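Local coordinates for protein CaaX farnesyltransferase alpha subunit Ram2 (Aspergillus fumigatus, PDB 4L9P) that forms the alpha subunit of protein farnesyltransferase, which together with its beta partner probably attaches a farnesyl group to proteins ending in a CaaX motif, at residues V194-W200 with N258-Y264; A199-R203 with Y247-R251; R203-F208 with L240-E244. The protein carries 1 engineered substitution. One frame throughout, in Å; residues are numbered along the deposited sequence.

In the fold
Contacts 1, 2 and 3 all start from one strip of the chain, with residues 194-200, 199-203 and 203-208 following helix 197-208 from the turn before it to its C-terminal end. Their partners come in the reverse order. Contact 3 closes the long connection to the first turns of helix 238-254 and nests inside both others; contact 2 closes further along that helix, and contact 1 reaches the start of helix 259-272. Contacts 1 and 2 overlap at Ala199 and Trp200, contacts 2 and 3 at Arg203. Three consecutive helices of the all-helical alpha subunit are thus tied together, and the Tyr264 hydroxyl of contact 1 probably hydrogen-bonds to Glu244 of contact 3.

Contact 1: V194-W200 with N258-Y264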
loop_
_atom_site.group_PDB
_atom_site.type_symbol
_atom_site.label_atom_id
_atom_site.label_comp_id
_atom_site.label_asym_id
_atom_site.label_seq_id
_atom_site.Cartn_x
_atom_site.Cartn_y
_atom_site.Cartn_z
ATOM N N VAL A 194 9.158 -16.450 15.892
ATOM C CA VAL A 194 7.732 -16.698 16.071
ATOM C C VAL A 194 6.888 -15.447 15.752
ATOM O O VAL A 194 5.662 -15.559 15.568
ATOM C CB VAL A 194 7.466 -17.246 17.513
ATOM C CG1 VAL A 194 7.758 -16.150 18.600
ATOM C CG2 VAL A 194 6.056 -17.831 17.623
ATOM N N ARG A 195 7.549 -14.305 15.644
ATOM C CA ARG A 195 6.842 -13.054 15.295
ATOM C C ARG A 195 6.781 -12.766 13.813
ATOM O O ARG A 195 6.414 -11.665 13.393
ATOM C CB ARG A 195 7.486 -11.862 16.025
ATOM C CG ARG A 195 7.317 -12.063 17.543
ATOM C CD ARG A 195 8.400 -11.395 18.248
ATOM N NE ARG A 195 8.263 -11.428 19.722
ATOM C CZ ARG A 195 9.242 -11.827 20.526
ATOM N NH1 ARG A 195 10.380 -12.285 20.032
ATOM N NH2 ARG A 195 9.082 -11.727 21.842
ATOM N N ASN A 196 7.174 -13.763 12.983
ATOM C CA ASN A 196 7.134 -13.549 11.528
ATOM C C ASN A 196 5.724 -13.654 10.984
ATOM O O ASN A 196 5.222 -14.726 10.713
ATOM C CB ASN A 196 8.067 -14.526 10.812
ATOM C CG ASN A 196 8.148 -14.265 9.340
ATOM O OD1 ASN A 196 7.298 -13.576 8.778
ATOM N ND2 ASN A 196 9.141 -14.840 8.686
ATOM N N ASN A 197 5.079 -12.474 10.873
ATOM C CA ASN A 197 3.696 -12.474 10.458
ATOM C C ASN A 197 3.516 -12.980 9.057
ATOM O O ASN A 197 2.432 -13.501 8.745
ATOM C CB ASN A 197 3.114 -11.034 10.536
ATOM C CG ASN A 197 1.620 -11.054 10.474
ATOM O OD1 ASN A 197 0.955 -11.528 11.442
ATOM N ND2 ASN A 197 1.039 -10.527 9.371
ATOM N N SER A 198 4.540 -12.849 8.197
ATOM C CA SER A 198 4.383 -13.361 6.806
ATOM C C SER A 198 4.226 -14.879 6.826
ATOM O O SER A 198 3.447 -15.482 6.054
ATOM C CB SER A 198 5.636 -13.036 5.980
ATOM O OG SER A 198 5.807 -11.604 5.985
ATOM N N ALA A 199 4.939 -15.532 7.749
ATOM C CA ALA A 199 4.818 -16.996 7.858
ATOM C C ALA A 199 3.434 -17.411 8.418
ATOM O O ALA A 199 2.842 -18.407 7.968
ATOM C CB ALA A 199 5.977 -17.539 8.692
ATOM N N TRP A 200 2.927 -16.646 9.403
ATOM C CA TRP A 200 1.575 -16.901 9.897
ATOM C C TRP A 200 0.547 -16.727 8.786
ATOM O O TRP A 200 -0.389 -17.523 8.690
ATOM C CB TRP A 200 1.233 -15.965 11.067
ATOM C CG TRP A 200 1.905 -16.369 12.335
ATOM C CD1 TRP A 200 3.047 -15.806 12.883
ATOM C CD2 TRP A 200 1.487 -17.418 13.235
ATOM N NE1 TRP A 200 3.347 -16.443 14.081
ATOM C CE2 TRP A 200 2.418 -17.444 14.307
ATOM C CE3 TRP A 200 0.432 -18.349 13.215
ATOM C CZ2 TRP A 200 2.323 -18.371 15.371
ATOM C CZ3 TRP A 200 0.333 -19.267 14.293
ATOM C CH2 TRP A 200 1.253 -19.239 15.358
ATOM N N ASN A 258 3.193 -11.226 21.339
ATOM C CA ASN A 258 3.302 -11.310 19.871
ATOM C C ASN A 258 1.901 -11.331 19.253
ATOM O O ASN A 258 1.156 -12.297 19.432
ATOM C CB ASN A 258 4.004 -12.613 19.607
ATOM C CG ASN A 258 4.078 -13.017 18.151
ATOM O OD1 ASN A 258 3.858 -12.226 17.229
ATOM N ND2 ASN A 258 4.452 -14.295 17.947
ATOM N N ARG A 259 1.532 -10.297 18.501
ATOM C CA ARG A 259 0.179 -10.209 17.951
ATOM C C ARG A 259 -0.157 -11.353 16.998
ATOM O O ARG A 259 -1.293 -11.790 16.934
ATOM C CB ARG A 259 0.010 -8.872 17.228
ATOM C CG ARG A 259 -1.328 -8.690 16.524
ATOM C CD ARG A 259 -1.354 -7.297 15.928
ATOM N NE ARG A 259 -1.086 -6.261 16.955
ATOM C CZ ARG A 259 -1.963 -5.775 17.827
ATOM N NH1 ARG A 259 -3.257 -6.153 17.789
ATOM N NH2 ARG A 259 -1.556 -4.833 18.688
ATOM N N SER A 260 0.833 -11.799 16.216
ATOM C CA SER A 260 0.524 -12.673 15.059
ATOM C C SER A 260 -0.296 -13.932 15.379
ATOM O O SER A 260 -1.279 -14.167 14.710
ATOM C CB SER A 260 1.811 -13.051 14.298
ATOM O OG SER A 260 2.411 -11.873 13.736
ATOM N N PRO A 261 0.105 -14.737 16.395
ATOM C CA PRO A 261 -0.692 -15.951 16.679
ATOM C C PRO A 261 -2.073 -15.620 17.249
ATOM O O PRO A 261 -2.972 -16.414 17.047
ATOM C CB PRO A 261 0.132 -16.708 17.743
ATOM C CG PRO A 261 1.012 -15.622 18.402
ATOM C CD PRO A 261 1.369 -14.734 17.174
ATOM N N TRP A 262 -2.228 -14.496 17.949
ATOM C CA TRP A 262 -3.560 -14.112 18.436
ATOM C C TRP A 262 -4.454 -13.794 17.246
ATOM O O TRP A 262 -5.632 -14.194 17.205
ATOM C CB TRP A 262 -3.485 -12.899 19.366
ATOM C CG TRP A 262 -2.839 -13.192 20.694
ATOM C CD1 TRP A 262 -1.552 -12.928 21.040
ATOM C CD2 TRP A 262 -3.483 -13.688 21.873
ATOM N NE1 TRP A 262 -1.330 -13.257 22.378
ATOM C CE2 TRP A 262 -2.499 -13.745 22.899
ATOM C CE3 TRP A 262 -4.798 -14.117 22.165
ATOM C CZ2 TRP A 262 -2.804 -14.180 24.220
ATOM C CZ3 TRP A 262 -5.087 -14.599 23.474
ATOM C CH2 TRP A 262 -4.097 -14.585 24.480
ATOM N N SER A 263 -3.919 -13.056 16.267
ATOM C CA SER A 263 -4.705 -12.728 15.072
ATOM C C SER A 263 -4.997 -14.008 14.283
ATOM O O SER A 263 -6.085 -14.172 13.749
ATOM C CB SER A 263 -3.957 -11.730 14.207
ATOM O OG SER A 263 -3.756 -10.513 14.948
ATOM N N TYR A 264 -4.028 -14.903 14.190
ATOM C CA TYR A 264 -4.252 -16.165 13.465
ATOM C C TYR A 264 -5.390 -16.936 14.158
ATOM O O TYR A 264 -6.331 -17.416 13.495
ATOM C CB TYR A 264 -2.950 -16.958 13.471
ATOM C CG TYR A 264 -3.046 -18.265 12.759
ATOM C CD1 TYR A 264 -2.988 -18.295 11.352
ATOM C CD2 TYR A 264 -3.219 -19.467 13.453
ATOM C CE1 TYR A 264 -3.095 -19.497 10.681
ATOM C CE2 TYR A 264 -3.331 -20.710 12.784
ATOM C CZ TYR A 264 -3.272 -20.704 11.399
ATOM O OH TYR A 264 -3.391 -21.887 10.685
HETATM O O HOH W 1 -1.258 -13.157 11.936
#
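Trp200 lays its indole against helix 259-272 and meets a different residue along each part of its length. Its CG sits beside the backbone N (chi1 -75°), which swings the ring across to the second segment. At the pyrrole end Trp200 CD1 lies 3.3 Å from Ser260 CB; Pro261 CB stands over one face of the six-membered ring, 3.6 Å from Trp200 CZ2, as a CH-pi contact. Farther round, Trp200 CE3 comes within 3.5 Å of Tyr264 CG over the face of the phenol. The two side chains cross at about a right angle and their planes are inclined obliquely at 52°.

Val194 O takes two donors from opposite faces of its carbonyl plane. It lies in the indole plane, at its edge, and takes an almost straight bond from Trp200 NE1 (2.9 Å), while Asn258 ND2 comes from well above the carbonyl plane at 3.0 Å. The first bond helps to set the indole's rotation; the second ties the amide, which also meets Asn361 of the beta subunit, to the turn before helix 197-208. The extended Arg195 brushes this amide with its CG, 3.4 Å from Asn258 CG, and carries its guanidinium on to Asp84 and Leu86 of the beta subunit. Ser260 OG donates to Asn197 OD1 at 2.7 Å, in the plane of the Asn197 side-chain carbonyl, on a lone pair of OD1, and a water links OD1 to Ser260 O. Asn197 ND2 turns to Glu309 and Glu299 of the beta subunit.

Asn196 and Asn258 each cap the helix that follows, OD1 of Asn258 accepting from Ser260 N. Two neighbouring N-capped helix starts, packed through a buried tryptophan and facing the beta subunit, fit the helical-repeat architecture of prenyltransferase alpha subunits.

Contact 2: A199-R203 with Y247-R251; sequences AWNHR and YSQSR
Tyr247 is sandwiched: the guanidinium of Arg203 lies flat on one face of its ring, the aliphatic CG of Arg251 covers the opposite face toward the rim, and Trp200 CZ3 sits at its edge in the ring plane. The guanidinium and phenol planes are only 13° apart with centres 3.7 Å from each other, so stacking and cation-pi attraction act together. Arg203 NH1 is the nitrogen pressed closest, 3.3 Å from Tyr247 CZ. Arg203 CG is anti to the backbone N (chi1 -169°) and the chain runs extended to NE, which delivers the charged plate from helix 197-208.

Trp200 contributes the outer rim of its benzo ring. Trp200 CH2 touches Tyr247 CE2 at 3.6 Å, the two ring planes being oblique at 55°, while Arg251 CB meets the indole at its edge, 3.8 Å from Trp200 CZ2. Arg251 then bends at its middle torsions and leads its guanidinium away to Glu254. The stacked plate of Arg203 is held in place by acids at its margin, Glu187 on NH1 and Glu244 on NE.

The axes of the two short segments come no nearer than 14.1 Å; the gap is bridged mainly by the long side chains of Trp200, Arg203, Tyr247 and Arg251, and Leu190 and Glu187 of helix 180-192 also touch Tyr247. The stack joins two nearly antiparallel helices, consistent with the alpha-alpha solenoid of prenyltransferase alpha subunits.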
loop_
_atom_site.group_PDB
_atom_site.type_symbol
_atom_site.label_atom_id
_atom_site.label_comp_id
_atom_site.label_asym_id
_atom_site.label_seq_id
_atom_site.Cartn_x
_atom_site.Cartn_y
_atom_site.Cartn_z
ATOM N N ALA A 199 4.939 -15.532 7.749
ATOM C CA ALA A 199 4.818 -16.996 7.858
ATOM C C ALA A 199 3.434 -17.411 8.418
ATOM O O ALA A 199 2.842 -18.407 7.968
ATOM C CB ALA A 199 5.977 -17.539 8.692
ATOM N N TRP A 200 2.927 -16.646 9.403
ATOM C CA TRP A 200 1.575 -16.901 9.897
ATOM C C TRP A 200 0.547 -16.727 8.786
ATOM O O TRP A 200 -0.389 -17.523 8.690
ATOM C CB TRP A 200 1.233 -15.965 11.067
ATOM C CG TRP A 200 1.905 -16.369 12.335
ATOM C CD1 TRP A 200 3.047 -15.806 12.883
ATOM C CD2 TRP A 200 1.487 -17.418 13.235
ATOM N NE1 TRP A 200 3.347 -16.443 14.081
ATOM C CE2 TRP A 200 2.418 -17.444 14.307
ATOM C CE3 TRP A 200 0.432 -18.349 13.215
ATOM C CZ2 TRP A 200 2.323 -18.371 15.371
ATOM C CZ3 TRP A 200 0.333 -19.267 14.293
ATOM C CH2 TRP A 200 1.253 -19.239 15.358
ATOM N N ASN A 201 0.711 -15.692 7.943
ATOM C CA ASN A 201 -0.239 -15.469 6.871
ATOM C C ASN A 201 -0.251 -16.632 5.879
ATOM O O ASN A 201 -1.311 -17.045 5.400
ATOM C CB ASN A 201 0.065 -14.096 6.210
ATOM C CG ASN A 201 -0.884 -13.822 5.063
ATOM O OD1 ASN A 201 -2.052 -13.479 5.301
ATOM N ND2 ASN A 201 -0.458 -14.104 3.818
ATOM N N HIS A 202 0.956 -17.118 5.555
ATOM C CA HIS A 202 1.037 -18.269 4.617
ATOM C C HIS A 202 0.444 -19.484 5.298
ATOM O O HIS A 202 -0.241 -20.296 4.633
ATOM C CB HIS A 202 2.498 -18.498 4.262
ATOM C CG HIS A 202 2.677 -19.433 3.090
ATOM N ND1 HIS A 202 2.406 -19.023 1.801
ATOM C CD2 HIS A 202 3.129 -20.715 3.007
ATOM C CE1 HIS A 202 2.660 -20.018 0.975
ATOM N NE2 HIS A 202 3.075 -21.058 1.687
ATOM N N ARG A 203 0.617 -19.639 6.612
ATOM C CA ARG A 203 0.014 -20.795 7.336
ATOM C C ARG A 203 -1.510 -20.760 7.176
ATOM O O ARG A 203 -2.137 -21.804 6.960
ATOM C CB ARG A 203 0.360 -20.749 8.834
ATOM C CG ARG A 203 -0.035 -22.089 9.522
ATOM C CD ARG A 203 0.262 -22.005 11.068
ATOM N NE ARG A 203 -0.062 -23.318 11.594
ATOM C CZ ARG A 203 0.801 -24.310 11.777
ATOM N NH1 ARG A 203 2.130 -24.123 11.614
ATOM N NH2 ARG A 203 0.322 -25.505 12.129
ATOM N N TYR A 247 -1.850 -25.363 18.419
ATOM C CA TYR A 247 -0.564 -24.876 17.940
ATOM C C TYR A 247 -0.400 -23.376 18.280
ATOM O O TYR A 247 0.654 -22.900 18.780
ATOM C CB TYR A 247 -0.437 -25.090 16.430
ATOM C CG TYR A 247 0.834 -24.523 15.831
ATOM C CD1 TYR A 247 2.022 -25.273 15.838
ATOM C CD2 TYR A 247 0.840 -23.260 15.229
ATOM C CE1 TYR A 247 3.174 -24.776 15.286
ATOM C CE2 TYR A 247 1.984 -22.732 14.701
ATOM C CZ TYR A 247 3.149 -23.482 14.723
ATOM O OH TYR A 247 4.270 -22.963 14.148
ATOM N N SER A 248 -1.445 -22.637 18.016
ATOM C CA SER A 248 -1.444 -21.183 18.302
ATOM C C SER A 248 -1.200 -20.910 19.792
ATOM O O SER A 248 -0.408 -19.999 20.099
ATOM C CB SER A 248 -2.762 -20.560 17.864
ATOM O OG SER A 248 -2.928 -20.741 16.472
ATOM N N GLN A 249 -1.901 -21.644 20.689
ATOM C CA GLN A 249 -1.679 -21.437 22.118
ATOM C C GLN A 249 -0.233 -21.723 22.457
ATOM O O GLN A 249 0.366 -20.999 23.231
ATOM C CB GLN A 249 -2.611 -22.293 22.966
ATOM C CG GLN A 249 -4.054 -21.867 22.853
ATOM C CD GLN A 249 -4.957 -22.540 23.886
ATOM O OE1 GLN A 249 -4.530 -23.475 24.565
ATOM N NE2 GLN A 249 -6.189 -22.049 24.027
ATOM N N SER A 250 0.334 -22.804 21.919
ATOM C CA SER A 250 1.727 -23.143 22.256
ATOM C C SER A 250 2.701 -22.059 21.809
ATOM O O SER A 250 3.674 -21.759 22.499
ATOM C CB SER A 250 2.140 -24.428 21.573
ATOM O OG SER A 250 1.453 -25.525 22.122
ATOM N N ARG A 251 2.448 -21.466 20.646
ATOM C CA ARG A 251 3.312 -20.388 20.206
ATOM C C ARG A 251 3.122 -19.126 21.054
ATOM O O ARG A 251 4.092 -18.439 21.358
ATOM C CB ARG A 251 3.065 -20.065 18.729
ATOM C CG ARG A 251 3.342 -21.227 17.764
ATOM C CD ARG A 251 4.841 -21.635 17.647
ATOM N NE ARG A 251 5.398 -22.315 18.747
ATOM C CZ ARG A 251 5.156 -23.608 19.036
ATOM N NH1 ARG A 251 4.281 -24.295 18.303
ATOM N NH2 ARG A 251 5.748 -24.207 20.090
#

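Contact 3: R203-F208 with L240-E244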
loop_
_atom_site.group_PDB
_atom_site.type_symbol
_atom_site.label_atom_id
_atom_site.label_comp_id
_atom_site.label_asym_id
_atom_site.label_seq_id
_atom_site.Cartn_x
_atom_site.Cartn_y
_atom_site.Cartn_z
ATOM N N ARG A 203 0.617 -19.639 6.612
ATOM C CA ARG A 203 0.014 -20.795 7.336
ATOM C C ARG A 203 -1.510 -20.760 7.176
ATOM O O ARG A 203 -2.137 -21.804 6.960
ATOM C CB ARG A 203 0.360 -20.749 8.834
ATOM C CG ARG A 203 -0.035 -22.089 9.522
ATOM C CD ARG A 203 0.262 -22.005 11.068
ATOM N NE ARG A 203 -0.062 -23.318 11.594
ATOM C CZ ARG A 203 0.801 -24.310 11.777
ATOM N NH1 ARG A 203 2.130 -24.123 11.614
ATOM N NH2 ARG A 203 0.322 -25.505 12.129
ATOM N N TYR A 204 -2.088 -19.567 7.308
ATOM C CA TYR A 204 -3.541 -19.476 7.161
ATOM C C TYR A 204 -3.966 -19.937 5.735
ATOM O O TYR A 204 -4.936 -20.693 5.562
ATOM C CB TYR A 204 -4.030 -18.034 7.418
ATOM C CG TYR A 204 -5.549 -17.988 7.316
ATOM C CD1 TYR A 204 -6.208 -17.785 6.078
ATOM C CD2 TYR A 204 -6.347 -18.109 8.474
ATOM C CE1 TYR A 204 -7.607 -17.761 5.988
ATOM C CE2 TYR A 204 -7.744 -18.063 8.401
ATOM C CZ TYR A 204 -8.363 -17.925 7.142
ATOM O OH TYR A 204 -9.749 -17.915 7.051
ATOM N N MET A 205 -3.245 -19.519 4.717
ATOM C CA MET A 205 -3.577 -19.975 3.380
ATOM C C MET A 205 -3.504 -21.507 3.280
ATOM O O MET A 205 -4.418 -22.168 2.720
ATOM C CB MET A 205 -2.605 -19.390 2.411
ATOM C CG MET A 205 -2.966 -19.728 0.969
ATOM S SD MET A 205 -1.693 -20.673 0.185
ATOM C CE MET A 205 -0.325 -20.634 1.172
ATOM N N LEU A 206 -2.438 -22.094 3.833
ATOM C CA LEU A 206 -2.270 -23.561 3.691
ATOM C C LEU A 206 -3.409 -24.256 4.384
ATOM O O LEU A 206 -3.886 -25.289 3.884
ATOM C CB LEU A 206 -0.964 -23.992 4.372
ATOM C CG LEU A 206 0.319 -23.486 3.708
ATOM C CD1 LEU A 206 1.537 -23.906 4.537
ATOM C CD2 LEU A 206 0.459 -23.967 2.244
ATOM N N ARG A 207 -3.826 -23.770 5.547
ATOM C CA ARG A 207 -4.802 -24.513 6.356
ATOM C C ARG A 207 -6.261 -24.169 6.072
ATOM O O ARG A 207 -7.129 -25.067 6.134
ATOM C CB ARG A 207 -4.511 -24.324 7.839
ATOM C CG ARG A 207 -3.145 -24.921 8.285
ATOM C CD ARG A 207 -3.218 -26.416 8.244
ATOM N NE ARG A 207 -2.179 -27.049 9.039
ATOM C CZ ARG A 207 -1.395 -28.019 8.566
ATOM N NH1 ARG A 207 -1.467 -28.351 7.260
ATOM N NH2 ARG A 207 -0.511 -28.593 9.375
ATOM N N PHE A 208 -6.521 -22.897 5.767
ATOM C CA PHE A 208 -7.883 -22.372 5.748
ATOM C C PHE A 208 -8.172 -21.635 4.490
ATOM O O PHE A 208 -9.313 -21.231 4.295
ATOM C CB PHE A 208 -8.150 -21.511 7.010
ATOM C CG PHE A 208 -8.059 -22.308 8.254
ATOM C CD1 PHE A 208 -9.047 -23.231 8.525
ATOM C CD2 PHE A 208 -6.934 -22.238 9.077
ATOM C CE1 PHE A 208 -8.965 -24.038 9.637
ATOM C CE2 PHE A 208 -6.854 -23.015 10.227
ATOM C CZ PHE A 208 -7.878 -23.942 10.483
ATOM N N LEU A 240 -8.834 -30.596 12.716
ATOM C CA LEU A 240 -7.858 -29.629 12.193
ATOM C C LEU A 240 -7.981 -28.291 12.933
ATOM O O LEU A 240 -6.982 -27.687 13.340
ATOM C CB LEU A 240 -8.122 -29.380 10.717
ATOM C CG LEU A 240 -7.174 -28.335 10.095
ATOM C CD1 LEU A 240 -5.715 -28.801 10.282
ATOM C CD2 LEU A 240 -7.478 -28.205 8.584
ATOM N N VAL A 241 -9.216 -27.810 13.098
ATOM C CA VAL A 241 -9.385 -26.582 13.842
ATOM C C VAL A 241 -8.791 -26.731 15.255
ATOM O O VAL A 241 -8.008 -25.842 15.703
ATOM C CB VAL A 241 -10.862 -26.153 13.869
ATOM C CG1 VAL A 241 -11.077 -25.005 14.858
ATOM C CG2 VAL A 241 -11.312 -25.736 12.439
ATOM N N ASP A 242 -9.136 -27.819 15.963
ATOM C CA ASP A 242 -8.561 -27.986 17.300
ATOM C C ASP A 242 -7.026 -28.003 17.298
ATOM O O ASP A 242 -6.391 -27.391 18.155
ATOM C CB ASP A 242 -8.994 -29.334 17.926
ATOM C CG ASP A 242 -10.470 -29.410 18.238
ATOM O OD1 ASP A 242 -11.149 -28.356 18.250
ATOM O OD2 ASP A 242 -10.936 -30.571 18.499
ATOM N N SER A 243 -6.427 -28.711 16.331
ATOM C CA SER A 243 -4.984 -28.799 16.212
ATOM C C SER A 243 -4.359 -27.410 15.971
ATOM O O SER A 243 -3.341 -27.039 16.568
ATOM C CB SER A 243 -4.649 -29.735 15.027
ATOM O OG SER A 243 -3.255 -29.776 14.768
ATOM N N GLU A 244 -4.974 -26.621 15.110
ATOM C CA GLU A 244 -4.416 -25.295 14.809
ATOM C C GLU A 244 -4.554 -24.332 15.975
ATOM O O GLU A 244 -3.691 -23.490 16.201
ATOM C CB GLU A 244 -5.127 -24.741 13.572
ATOM C CG GLU A 244 -4.657 -25.464 12.311
ATOM C CD GLU A 244 -3.183 -25.239 12.030
ATOM O OE1 GLU A 244 -2.757 -24.059 12.040
ATOM O OE2 GLU A 244 -2.449 -26.234 11.766
#
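Glu244 bends back at its second torsion (chi2 -64°) and so presents its carboxylate to Arg203 and Arg207, which stand one turn apart on helix 197-208. Arg207, with CG beside the backbone N, also folds at chi2 (-70°), and this brings its NE to the carboxylate, whereas Arg203 reaches it with a straight chain.

The two arginines grip the acid differently. Arg203 takes it side-on: Arg203 NE bonds to Glu244 OE1 at 2.8 Å, almost straight and on the syn lone pair, and Arg203 NH2 bonds to Glu244 OE2 at 2.9 Å, also from the syn side. The two flat groups are nearly coplanar. Arg207 comes in crosswise, its guanidinium plane 82° from the carboxylate, and Arg207 NE drops onto Glu244 OE2 from above the carboxylate plane at 2.9 Å. OE2 therefore holds two donors. Tyr264 OH is a further partner of OE1.

This salt-bridge network spans two antiparallel helices of the alpha-alpha solenoid, whose short segments approach to 12.0 Å between axes, and lies mostly buried between them. The surrounding positive groups would be expected to keep Glu244 ionised.

Beside the charges runs an apolar strip. Phe208 and Glu244 lie alongside each other, running in opposing senses, with Phe208 CE2 3.9 Å from Glu244 CG. Farther round the ring, Phe208 CE1 meets the methyl CG2 of Val241 at 4.0 Å. Leu240 packs on Arg207, its CD1 4.0 Å from Arg207 CD and its other methyl, CD2, near the Arg207 carbonyl oxygen, while Val268 of helix 259-272 also packs on Phe208.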